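Local coordinates for mitogen (Streptococcus dysgalactiae, PDB 2J4X), which is a mitogenic bacterial superantigen of the staphylococcal/streptococcal toxin family that binds a zinc ion and probably acts as a toxin by stimulating T cells, at residues A[15-20]-A[79-84]; A[109-114]-A[145-150]; A[116-121]-A[151-156]; A[135-140]-A[184-189]. All blocks are in the same frame, centred on the assembly; numbering follows the deposited sequence.

Contact 1 of 4, residues A[15-20]-A[79-84]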
# COMPACT_ATOMS: atom_id res chain seq x y z
N MET A 15 -6.50 5.56 -7.20
CA MET A 15 -7.11 6.83 -6.84
C MET A 15 -8.20 6.57 -5.78
O MET A 15 -8.62 7.49 -5.06
CB MET A 15 -7.73 7.50 -8.06
CG MET A 15 -8.72 6.62 -8.79
SD MET A 15 -9.81 7.53 -9.91
CE MET A 15 -11.34 6.53 -9.66
N LYS A 16 -8.64 5.33 -5.66
CA LYS A 16 -9.66 4.99 -4.69
C LYS A 16 -9.24 5.27 -3.24
O LYS A 16 -8.06 5.45 -2.94
CB LYS A 16 -10.03 3.52 -4.87
CG LYS A 16 -10.77 3.27 -6.16
CD LYS A 16 -10.95 1.78 -6.43
CE LYS A 16 -11.99 1.55 -7.52
NZ LYS A 16 -11.95 2.69 -8.47
N ASP A 17 -10.21 5.34 -2.33
CA ASP A 17 -9.92 5.63 -0.93
C ASP A 17 -9.41 4.39 -0.24
O ASP A 17 -9.43 3.30 -0.80
CB ASP A 17 -11.16 6.14 -0.21
CG ASP A 17 -11.82 7.31 -0.94
OD1 ASP A 17 -11.10 8.13 -1.55
OD2 ASP A 17 -13.07 7.42 -0.89
N VAL A 18 -8.94 4.56 0.99
CA VAL A 18 -8.42 3.44 1.74
C VAL A 18 -9.17 3.34 3.05
O VAL A 18 -9.90 4.26 3.44
CB VAL A 18 -6.90 3.62 2.03
CG1 VAL A 18 -6.14 3.89 0.72
CG2 VAL A 18 -6.69 4.75 3.04
N ILE A 19 -9.03 2.19 3.71
CA ILE A 19 -9.61 1.97 5.03
C ILE A 19 -8.37 2.08 5.90
O ILE A 19 -7.35 1.50 5.58
CB ILE A 19 -10.19 0.55 5.20
CG1 ILE A 19 -11.46 0.37 4.35
CG2 ILE A 19 -10.47 0.32 6.66
CD1 ILE A 19 -12.66 1.24 4.76
N ASN A 20 -8.45 2.85 6.97
CA ASN A 20 -7.31 3.03 7.87
C ASN A 20 -7.92 3.06 9.28
O ASN A 20 -8.20 4.12 9.85
CB ASN A 20 -6.59 4.35 7.51
CG ASN A 20 -5.41 4.67 8.42
OD1 ASN A 20 -4.73 3.77 8.91
ND2 ASN A 20 -5.16 5.95 8.64
N LYS A 79 -11.29 -1.88 -3.07
CA LYS A 79 -11.40 -2.39 -4.45
C LYS A 79 -12.75 -2.05 -5.05
O LYS A 79 -12.87 -1.77 -6.24
CB LYS A 79 -11.27 -3.91 -4.49
CG LYS A 79 -9.94 -4.45 -4.09
CD LYS A 79 -10.09 -5.83 -3.47
CE LYS A 79 -10.81 -6.83 -4.38
NZ LYS A 79 -10.77 -8.22 -3.80
N SER A 80 -13.78 -2.12 -4.20
CA SER A 80 -15.14 -1.84 -4.60
C SER A 80 -16.06 -1.72 -3.39
O SER A 80 -15.68 -2.03 -2.27
CB SER A 80 -15.64 -2.93 -5.55
OG SER A 80 -15.38 -4.22 -5.04
N TYR A 81 -17.27 -1.23 -3.66
CA TYR A 81 -18.29 -1.05 -2.65
C TYR A 81 -19.52 -1.74 -3.18
O TYR A 81 -19.63 -1.98 -4.38
CB TYR A 81 -18.65 0.43 -2.49
CG TYR A 81 -17.52 1.38 -2.19
CD1 TYR A 81 -16.57 1.71 -3.17
CD2 TYR A 81 -17.43 2.01 -0.94
CE1 TYR A 81 -15.56 2.65 -2.91
CE2 TYR A 81 -16.44 2.94 -0.68
CZ TYR A 81 -15.51 3.27 -1.66
OH TYR A 81 -14.55 4.23 -1.39
N SER A 82 -20.46 -2.04 -2.29
CA SER A 82 -21.73 -2.65 -2.66
C SER A 82 -22.68 -2.49 -1.49
O SER A 82 -22.33 -2.81 -0.35
CB SER A 82 -21.57 -4.12 -3.03
OG SER A 82 -20.86 -4.84 -2.04
N VAL A 83 -23.87 -1.96 -1.75
CA VAL A 83 -24.84 -1.81 -0.69
C VAL A 83 -25.68 -3.09 -0.61
O VAL A 83 -26.07 -3.67 -1.62
CB VAL A 83 -25.71 -0.57 -0.92
CG1 VAL A 83 -26.80 -0.48 0.13
CG2 VAL A 83 -24.82 0.67 -0.86
N ILE A 84 -25.91 -3.54 0.62
CA ILE A 84 -26.67 -4.76 0.87
C ILE A 84 -27.60 -4.53 2.05
O ILE A 84 -27.14 -4.35 3.19
CB ILE A 84 -25.71 -5.91 1.19
CG1 ILE A 84 -24.92 -6.27 -0.06
CG2 ILE A 84 -26.48 -7.09 1.77
CD1 ILE A 84 -23.78 -7.22 0.20
O HOH W 1 -13.04 5.27 -3.63
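Lys-16 and Lys-79 make the closer-packed half of this contact, and they illustrate how two like-charged residues can share a surface when their charged ends lead elsewhere. The end of the Lys-16 aliphatic chain rests against one carbonyl of strand 71-84, CE 3.7 Å from Lys-79 O. A bend at the last torsion (chi4 32°) accompanies a hydrogen bond from Lys-16 NZ to Asn-12 O in helix 7-14. The CB of Lys-79 points away from residues 15-20, and its NZ forms a salt bridge with Asp-93. What meets here is therefore methylene against a carbonyl oxygen.

The other half is looser and wetter. Tyr-81 leans its phenol toward Asp-17, with ring and carboxylate planes 85° apart, but Tyr-81 OH remains 3.6 Å from Asp-17 OD2. A water joins the phenol to the Asp-17 backbone instead of to its carboxylate. It accepts from Asp-17 N at 3.1 Å and lies 2.9 Å from Tyr-81 OH, in the plane of the ring at its edge. Both side chains are exposed.

Strand 18-21 pairs antiparallel with strand 71-84 in the sheet of the OB-fold domain, and a backbone bond between Asp-17 and Ile-78 lies beside the contact. Past that point the two backbones diverge, the first toward helix 7-14 and the second along the pairing with strand 87-98. With one water bridge, a methylene on a carbonyl and no direct polar bond between the segments, the chemistry is consistent with a hydrated fringe of the sheet, probably held together mainly by the neighbouring strand pairing.

Contact 2 of 4, residues A[109-114]-A[145-150]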
# COMPACT_ATOMS: atom_id res chain seq x y z
N ILE A 109 10.30 8.57 6.79
CA ILE A 109 11.14 8.02 5.73
C ILE A 109 11.09 8.87 4.47
O ILE A 109 10.02 9.26 4.00
CB ILE A 109 10.71 6.55 5.42
CG1 ILE A 109 10.84 5.70 6.69
CG2 ILE A 109 11.63 5.94 4.35
CD1 ILE A 109 12.26 5.57 7.18
N TYR A 110 12.28 9.18 3.95
CA TYR A 110 12.42 9.98 2.74
C TYR A 110 12.25 9.16 1.46
O TYR A 110 12.63 7.98 1.38
CB TYR A 110 13.76 10.75 2.72
CG TYR A 110 13.65 12.06 3.47
CD1 TYR A 110 13.64 12.07 4.87
CD2 TYR A 110 13.37 13.25 2.80
CE1 TYR A 110 13.31 13.24 5.59
CE2 TYR A 110 13.04 14.42 3.49
CZ TYR A 110 13.00 14.41 4.89
OH TYR A 110 12.60 15.53 5.61
N MET A 111 11.65 9.82 0.48
CA MET A 111 11.38 9.25 -0.82
C MET A 111 12.31 10.02 -1.78
O MET A 111 12.22 11.23 -1.90
CB MET A 111 9.90 9.50 -1.15
CG MET A 111 9.28 8.67 -2.25
SD MET A 111 7.47 8.91 -2.20
CE MET A 111 7.28 10.16 -3.41
N ASN A 112 13.25 9.30 -2.39
CA ASN A 112 14.19 9.89 -3.35
C ASN A 112 13.64 9.59 -4.72
O ASN A 112 13.47 8.42 -5.07
CB ASN A 112 15.56 9.24 -3.25
CG ASN A 112 16.18 9.41 -1.89
OD1 ASN A 112 16.87 8.51 -1.40
ND2 ASN A 112 15.96 10.57 -1.28
N ILE A 113 13.38 10.65 -5.49
CA ILE A 113 12.84 10.48 -6.83
C ILE A 113 13.93 10.74 -7.87
O ILE A 113 14.55 11.79 -7.87
CB ILE A 113 11.67 11.43 -7.06
CG1 ILE A 113 10.69 11.31 -5.91
CG2 ILE A 113 11.00 11.07 -8.37
CD1 ILE A 113 9.46 12.17 -6.05
N PHE A 114 14.16 9.75 -8.73
CA PHE A 114 15.18 9.82 -9.77
C PHE A 114 14.56 9.77 -11.13
O PHE A 114 13.59 9.04 -11.34
CB PHE A 114 16.17 8.68 -9.62
CG PHE A 114 16.91 8.70 -8.31
CD1 PHE A 114 16.67 7.73 -7.34
CD2 PHE A 114 17.82 9.71 -8.04
CE1 PHE A 114 17.34 7.78 -6.12
CE2 PHE A 114 18.49 9.77 -6.82
CZ PHE A 114 18.24 8.80 -5.87
N ARG A 145 2.50 5.64 -4.05
CA ARG A 145 1.92 5.87 -5.38
C ARG A 145 1.02 7.10 -5.37
O ARG A 145 1.11 7.91 -6.29
CB ARG A 145 1.12 4.64 -5.85
CG ARG A 145 2.00 3.46 -6.19
CD ARG A 145 1.18 2.23 -6.52
NE ARG A 145 2.01 1.03 -6.55
CZ ARG A 145 2.13 0.21 -7.58
NH1 ARG A 145 1.48 0.44 -8.71
NH2 ARG A 145 2.90 -0.86 -7.48
N LYS A 146 0.18 7.25 -4.35
CA LYS A 146 -0.72 8.39 -4.22
C LYS A 146 0.05 9.72 -4.14
O LYS A 146 -0.35 10.72 -4.71
CB LYS A 146 -1.64 8.22 -3.01
CG LYS A 146 -2.83 7.31 -3.27
CD LYS A 146 -3.66 7.11 -1.98
CE LYS A 146 -4.90 6.25 -2.19
NZ LYS A 146 -5.99 6.99 -2.86
N SER A 147 1.17 9.70 -3.43
CA SER A 147 2.01 10.89 -3.32
C SER A 147 2.58 11.25 -4.72
O SER A 147 2.67 12.42 -5.09
CB SER A 147 3.14 10.61 -2.32
OG SER A 147 4.15 11.59 -2.38
N LEU A 148 2.95 10.23 -5.50
CA LEU A 148 3.48 10.45 -6.84
C LEU A 148 2.36 10.87 -7.80
O LEU A 148 2.59 11.60 -8.75
CB LEU A 148 4.16 9.17 -7.35
CG LEU A 148 5.51 8.76 -6.75
CD1 LEU A 148 5.85 7.36 -7.20
CD2 LEU A 148 6.59 9.73 -7.18
N MET A 149 1.15 10.38 -7.55
CA MET A 149 0.01 10.72 -8.38
C MET A 149 -0.37 12.20 -8.28
O MET A 149 -0.71 12.83 -9.29
CB MET A 149 -1.19 9.84 -8.02
CG MET A 149 -1.00 8.39 -8.39
SD MET A 149 -2.50 7.43 -8.28
CE MET A 149 -2.95 7.78 -6.67
N SER A 150 -0.31 12.75 -7.07
CA SER A 150 -0.65 14.15 -6.84
C SER A 150 0.48 15.12 -7.13
O SER A 150 0.26 16.31 -7.24
CB SER A 150 -1.15 14.34 -5.41
OG SER A 150 -0.29 13.75 -4.45
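Two first torsions direct the groups that meet here. Met-111 sends CG anti to its backbone N (chi1 -162°), extending the chain from strand 104-114 toward helix 137-150, and a turn at chi3 of 96° swings its CE methyl onto the helix. Leu-148 has CG anti to its carbonyl carbon; although its CB does not point at the strand, the CD2 branch is brought close to it.

CD2 of Leu-148 is the shared point. Met-111 CE approaches it at 3.9 Å, the two side chains crossing at a slant, while Ile-113 CD1 comes to the same distance from Leu-148 CD2, with the Ile-113 and Leu-148 side chains sliding past each other in opposite directions. Thus one leucine methyl meets two strand residues that project from the same side of the sheet. Met-111 CE also lies 3.6 Å from Ser-147 OG, a packing contact with a polar atom. Met-111, Ile-113 and Leu-148 are all buried, and the contact between the segments is made entirely by side chains, as suits axes that remain 11.6 Å apart at their closest.

The principle exemplified is the beta-grasp core, in which a helix lies across one face of a mixed sheet. The strand and helix directions differ by 50° here. Tyr-126, from the edge strand 126-132, touches Met-111, Ile-113 and Ser-147; Leu-206 of strand 199-206 packs on Ile-113 from the other neighbouring strand, and Ile-154, in the loop after the helix, also touches Ile-113.

Contact 3 of 4, residues A[116-121]-A[151-156]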
# COMPACT_ATOMS: atom_id res chain seq x y z
N GLU A 116 15.42 11.66 -15.43
CA GLU A 116 15.93 12.74 -16.26
C GLU A 116 15.28 14.12 -16.03
O GLU A 116 16.00 15.10 -15.84
CB GLU A 116 15.85 12.34 -17.75
CG GLU A 116 16.92 11.32 -18.17
CD GLU A 116 16.84 10.94 -19.65
OE1 GLU A 116 16.63 11.84 -20.49
OE2 GLU A 116 17.01 9.74 -19.97
N GLN A 117 13.96 14.20 -16.03
CA GLN A 117 13.31 15.50 -15.85
C GLN A 117 13.07 15.89 -14.39
O GLN A 117 12.39 16.88 -14.11
CB GLN A 117 11.98 15.55 -16.62
N ILE A 118 13.66 15.14 -13.46
CA ILE A 118 13.46 15.43 -12.04
C ILE A 118 14.58 16.32 -11.48
O ILE A 118 15.73 15.90 -11.40
CB ILE A 118 13.37 14.11 -11.20
CG1 ILE A 118 12.19 13.25 -11.67
CG2 ILE A 118 13.14 14.42 -9.72
CD1 ILE A 118 10.83 13.90 -11.43
N PRO A 119 14.24 17.56 -11.07
CA PRO A 119 15.23 18.49 -10.52
C PRO A 119 15.70 17.98 -9.17
O PRO A 119 15.02 17.19 -8.53
CB PRO A 119 14.45 19.80 -10.36
CG PRO A 119 13.15 19.59 -11.10
CD PRO A 119 12.88 18.12 -10.96
N LEU A 120 16.86 18.45 -8.73
CA LEU A 120 17.42 18.07 -7.43
C LEU A 120 16.45 18.57 -6.36
O LEU A 120 16.39 18.01 -5.26
CB LEU A 120 18.82 18.71 -7.22
CG LEU A 120 20.00 18.19 -8.06
CD1 LEU A 120 21.18 19.10 -7.87
CD2 LEU A 120 20.34 16.77 -7.66
N LYS A 121 15.71 19.63 -6.70
CA LYS A 121 14.71 20.24 -5.82
C LYS A 121 13.56 19.30 -5.46
O LYS A 121 13.06 19.34 -4.35
CB LYS A 121 14.15 21.52 -6.47
N ASP A 151 1.70 14.62 -7.27
CA ASP A 151 2.82 15.48 -7.58
C ASP A 151 2.55 16.18 -8.92
O ASP A 151 2.34 15.51 -9.94
CB ASP A 151 4.10 14.66 -7.67
CG ASP A 151 5.32 15.51 -7.90
OD1 ASP A 151 6.00 15.89 -6.93
OD2 ASP A 151 5.59 15.82 -9.07
N ASN A 152 2.57 17.51 -8.91
CA ASN A 152 2.32 18.29 -10.12
C ASN A 152 3.33 18.03 -11.23
O ASN A 152 3.00 18.11 -12.41
CB ASN A 152 2.28 19.77 -9.81
N ARG A 153 4.57 17.73 -10.87
CA ARG A 153 5.58 17.47 -11.89
C ARG A 153 5.40 16.08 -12.49
O ARG A 153 5.36 15.93 -13.72
CB ARG A 153 7.00 17.59 -11.29
CG ARG A 153 8.13 17.34 -12.29
CD ARG A 153 7.97 18.21 -13.56
NE ARG A 153 6.86 17.77 -14.43
CZ ARG A 153 6.14 18.56 -15.22
NH1 ARG A 153 6.39 19.87 -15.27
NH2 ARG A 153 5.15 18.05 -15.95
N ILE A 154 5.25 15.08 -11.63
CA ILE A 154 5.12 13.69 -12.07
C ILE A 154 3.74 13.24 -12.58
O ILE A 154 3.67 12.58 -13.64
CB ILE A 154 5.63 12.73 -10.97
CG1 ILE A 154 7.09 13.10 -10.60
CG2 ILE A 154 5.56 11.27 -11.46
CD1 ILE A 154 7.57 12.62 -9.22
N LYS A 155 2.66 13.58 -11.87
CA LYS A 155 1.31 13.17 -12.30
C LYS A 155 1.30 11.69 -12.70
O LYS A 155 0.94 11.33 -13.83
CB LYS A 155 0.82 13.99 -13.51
CG LYS A 155 0.66 15.48 -13.28
CD LYS A 155 0.22 16.17 -14.57
CE LYS A 155 0.19 17.71 -14.43
NZ LYS A 155 1.52 18.39 -14.67
N LEU A 156 1.70 10.82 -11.78
CA LEU A 156 1.74 9.39 -12.05
C LEU A 156 0.37 8.90 -12.51
O LEU A 156 -0.66 9.28 -11.94
CB LEU A 156 2.20 8.64 -10.79
CG LEU A 156 2.49 7.13 -10.84
CD1 LEU A 156 3.54 6.84 -11.90
CD2 LEU A 156 2.96 6.66 -9.46
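The unusual feature is how little joins these two largely irregular segments: a single methyl, CD1 of Ile-118, carries the closest approaches. It lies 3.9 Å from Ile-154 CG1 and 4.1 Å from Ile-154 CD1, and the two isoleucine side chains cross at about a right angle. With CG1 of Ile-118 anti to the carbonyl carbon (chi1 -60°), and a second torsion of -65°, CD1 reaches across although the CB does not point straight at residues 151-156. Toward the exposed side, the contact fades into a longer approach of the same CD1 to Arg-153 CG, at 4.5 Å.

The polar bonds lie within the receiving segment and shape it. Asp-151 OD2 accepts from Ile-154 N at 2.7 Å through its anti lone pair, the bond fairly straight at 165°; Arg-153 N adds only a weak bond to the same oxygen. This Asx motif ties the backbone just after helix 137-150 into a compact turn and fixes the amide of the residue that receives the methyl. Asp-151 is itself positioned by Tyr-126 OH, hydrogen-bonded to its OD1.

The contact lies at one end of the helix-sheet packing of the beta-grasp domain. Both isoleucines pack on Ile-113 of strand 104-114 and Leu-206 of strand 199-206, and Ile-154 also touches Leu-148 on helix 137-150, so Ile-154 bridges sheet and helix, while Ile-118 adds to the sheet side.

Contact 4 of 4, residues A[135-140]-A[184-189]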
# COMPACT_ATOMS: atom_id res chain seq x y z
N VAL A 135 4.47 -2.01 9.45
CA VAL A 135 3.44 -1.47 8.55
C VAL A 135 3.37 -2.41 7.35
O VAL A 135 4.40 -2.95 6.91
CB VAL A 135 3.76 0.01 8.05
CG1 VAL A 135 4.14 0.90 9.23
CG2 VAL A 135 4.83 0.00 6.98
N THR A 136 2.17 -2.63 6.83
CA THR A 136 2.04 -3.50 5.67
C THR A 136 2.76 -2.86 4.48
O THR A 136 2.88 -1.64 4.41
CB THR A 136 0.56 -3.69 5.26
OG1 THR A 136 -0.08 -2.41 5.11
CG2 THR A 136 -0.16 -4.53 6.28
N PHE A 137 3.24 -3.70 3.57
CA PHE A 137 3.87 -3.23 2.35
C PHE A 137 2.77 -2.51 1.53
O PHE A 137 3.05 -1.51 0.85
CB PHE A 137 4.43 -4.41 1.55
CG PHE A 137 4.82 -4.05 0.13
CD1 PHE A 137 5.95 -3.29 -0.12
CD2 PHE A 137 4.02 -4.43 -0.95
CE1 PHE A 137 6.27 -2.91 -1.41
CE2 PHE A 137 4.34 -4.05 -2.25
CZ PHE A 137 5.46 -3.29 -2.47
N GLN A 138 1.53 -3.01 1.59
CA GLN A 138 0.43 -2.40 0.86
C GLN A 138 0.28 -0.93 1.22
O GLN A 138 0.05 -0.10 0.32
CB GLN A 138 -0.89 -3.11 1.14
CG GLN A 138 -2.05 -2.34 0.51
CD GLN A 138 -3.40 -3.00 0.69
OE1 GLN A 138 -4.39 -2.56 0.12
NE2 GLN A 138 -3.43 -4.08 1.47
N GLU A 139 0.41 -0.61 2.51
CA GLU A 139 0.30 0.77 2.99
C GLU A 139 1.39 1.66 2.39
O GLU A 139 1.10 2.75 1.89
CB GLU A 139 0.38 0.86 4.51
CG GLU A 139 0.33 2.33 4.99
CD GLU A 139 0.45 2.50 6.49
OE1 GLU A 139 0.07 1.60 7.25
OE2 GLU A 139 0.92 3.57 6.91
N ILE A 140 2.64 1.22 2.49
CA ILE A 140 3.77 1.97 1.91
C ILE A 140 3.55 2.15 0.40
O ILE A 140 3.65 3.27 -0.11
CB ILE A 140 5.10 1.21 2.07
CG1 ILE A 140 5.41 1.00 3.55
CG2 ILE A 140 6.21 1.96 1.37
CD1 ILE A 140 6.68 0.21 3.81
N THR A 184 2.41 -2.09 -12.10
CA THR A 184 1.82 -3.39 -11.80
C THR A 184 0.93 -3.21 -10.55
O THR A 184 1.00 -2.18 -9.87
CB THR A 184 2.89 -4.50 -11.48
OG1 THR A 184 3.59 -4.19 -10.28
CG2 THR A 184 3.89 -4.61 -12.59
N HIS A 185 0.08 -4.20 -10.29
CA HIS A 185 -0.78 -4.19 -9.10
C HIS A 185 -0.32 -5.36 -8.23
O HIS A 185 -0.68 -6.51 -8.48
CB HIS A 185 -2.25 -4.39 -9.47
CG HIS A 185 -3.18 -4.17 -8.32
ND1 HIS A 185 -2.83 -4.49 -7.02
CD2 HIS A 185 -4.41 -3.62 -8.25
CE1 HIS A 185 -3.82 -4.15 -6.21
NE2 HIS A 185 -4.79 -3.63 -6.93
N PRO A 186 0.49 -5.08 -7.19
CA PRO A 186 0.94 -6.19 -6.35
C PRO A 186 -0.22 -6.99 -5.77
O PRO A 186 -1.36 -6.52 -5.73
CB PRO A 186 1.77 -5.50 -5.27
CG PRO A 186 2.32 -4.30 -5.97
CD PRO A 186 1.11 -3.81 -6.76
N ASN A 187 0.08 -8.21 -5.32
CA ASN A 187 -0.89 -9.08 -4.67
C ASN A 187 -0.81 -8.75 -3.19
O ASN A 187 0.11 -9.18 -2.48
CB ASN A 187 -0.53 -10.55 -4.86
CG ASN A 187 -1.56 -11.47 -4.24
OD1 ASN A 187 -2.46 -11.03 -3.52
ND2 ASN A 187 -1.43 -12.77 -4.52
N TYR A 188 -1.78 -7.99 -2.71
CA TYR A 188 -1.78 -7.57 -1.31
C TYR A 188 -2.47 -8.57 -0.36
O TYR A 188 -2.50 -8.36 0.86
CB TYR A 188 -2.45 -6.20 -1.17
CG TYR A 188 -1.86 -5.07 -1.99
CD1 TYR A 188 -0.49 -4.82 -1.97
CD2 TYR A 188 -2.68 -4.22 -2.71
CE1 TYR A 188 0.04 -3.72 -2.65
CE2 TYR A 188 -2.18 -3.12 -3.39
CZ TYR A 188 -0.82 -2.87 -3.36
OH TYR A 188 -0.33 -1.75 -4.00
N THR A 189 -3.01 -9.65 -0.91
CA THR A 189 -3.69 -10.62 -0.07
C THR A 189 -2.78 -11.34 0.95
O THR A 189 -3.28 -11.96 1.89
CB THR A 189 -4.44 -11.67 -0.95
OG1 THR A 189 -3.53 -12.27 -1.87
CG2 THR A 189 -5.57 -10.99 -1.74
O HOH W 2 -1.87 -6.17 2.51
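The ring of Tyr-188 is sandwiched between Gln-138 on one face and Pro-186 O over the centre of the opposite face. On the first side Gln-138 CG sits 3.7 Å from the ring centroid, 9° off the normal, a CH-pi contact. Its amide plane is within 4° of the ring plane and stacks toward the CB end, where Gln-138 NE2 comes 3.5 Å from Tyr-188 CB. Extending CG anti to the backbone N (chi1 173°) lays the straight glutamine chain across the tyrosine. Phe-137 CE2 approaches the edge of the Tyr-188 ring, 4.3 Å from Tyr-188 CE1, while Pro-186 CB is 4.2 Å from Phe-137 CE2, at the edge of the phenylalanine ring.

Phe-137 and Gln-138 belong to the first turn of helix 137-150 of the beta-grasp domain; the N-cap of this helix is Thr-136, whose OG1 accepts from Glu-139 N at 3.2 Å. This helix start packs on the loop between strands 177-181 and 193-195, where Asn-187 OD1 accepts from Thr-189 N in an Asx turn.

The buried amide of Gln-138 is gripped at both ends by the OB-fold side of the molecule, OE1 by Leu-77 N and NE2 by Asp-93 O. A water adds a link across the contact, accepting from Gln-138 NE2 at 2.8 Å and donating to Tyr-188 O. At the far end of the ring, Tyr-188 OH is hydrogen-bonded to Asp-141 OD2 and Tyr-14 OH.

Overall arrangement
Helix 137-150 is the common element: contact 4 uses its first turn and contact 2 its last, with centres 15 Å apart, and Arg-145 NH1 joins them through Thr-184 O at 2.9 Å. Contact 3 continues the packing of contact 2 beyond the helix; their centres are 10 Å apart, and Leu-148 CD2 lies 3.7 Å from Ile-154 CD1. Contact 1, in the OB-fold domain, meets the beta-grasp domain where Lys-146 NZ lies 2.6 Å from Lys-16 O, a probable hydrogen bond. The zinc ion, held by His-171, His-201 and Asp-203, is about 11 Å from the side chain of Met-111 in contact 2.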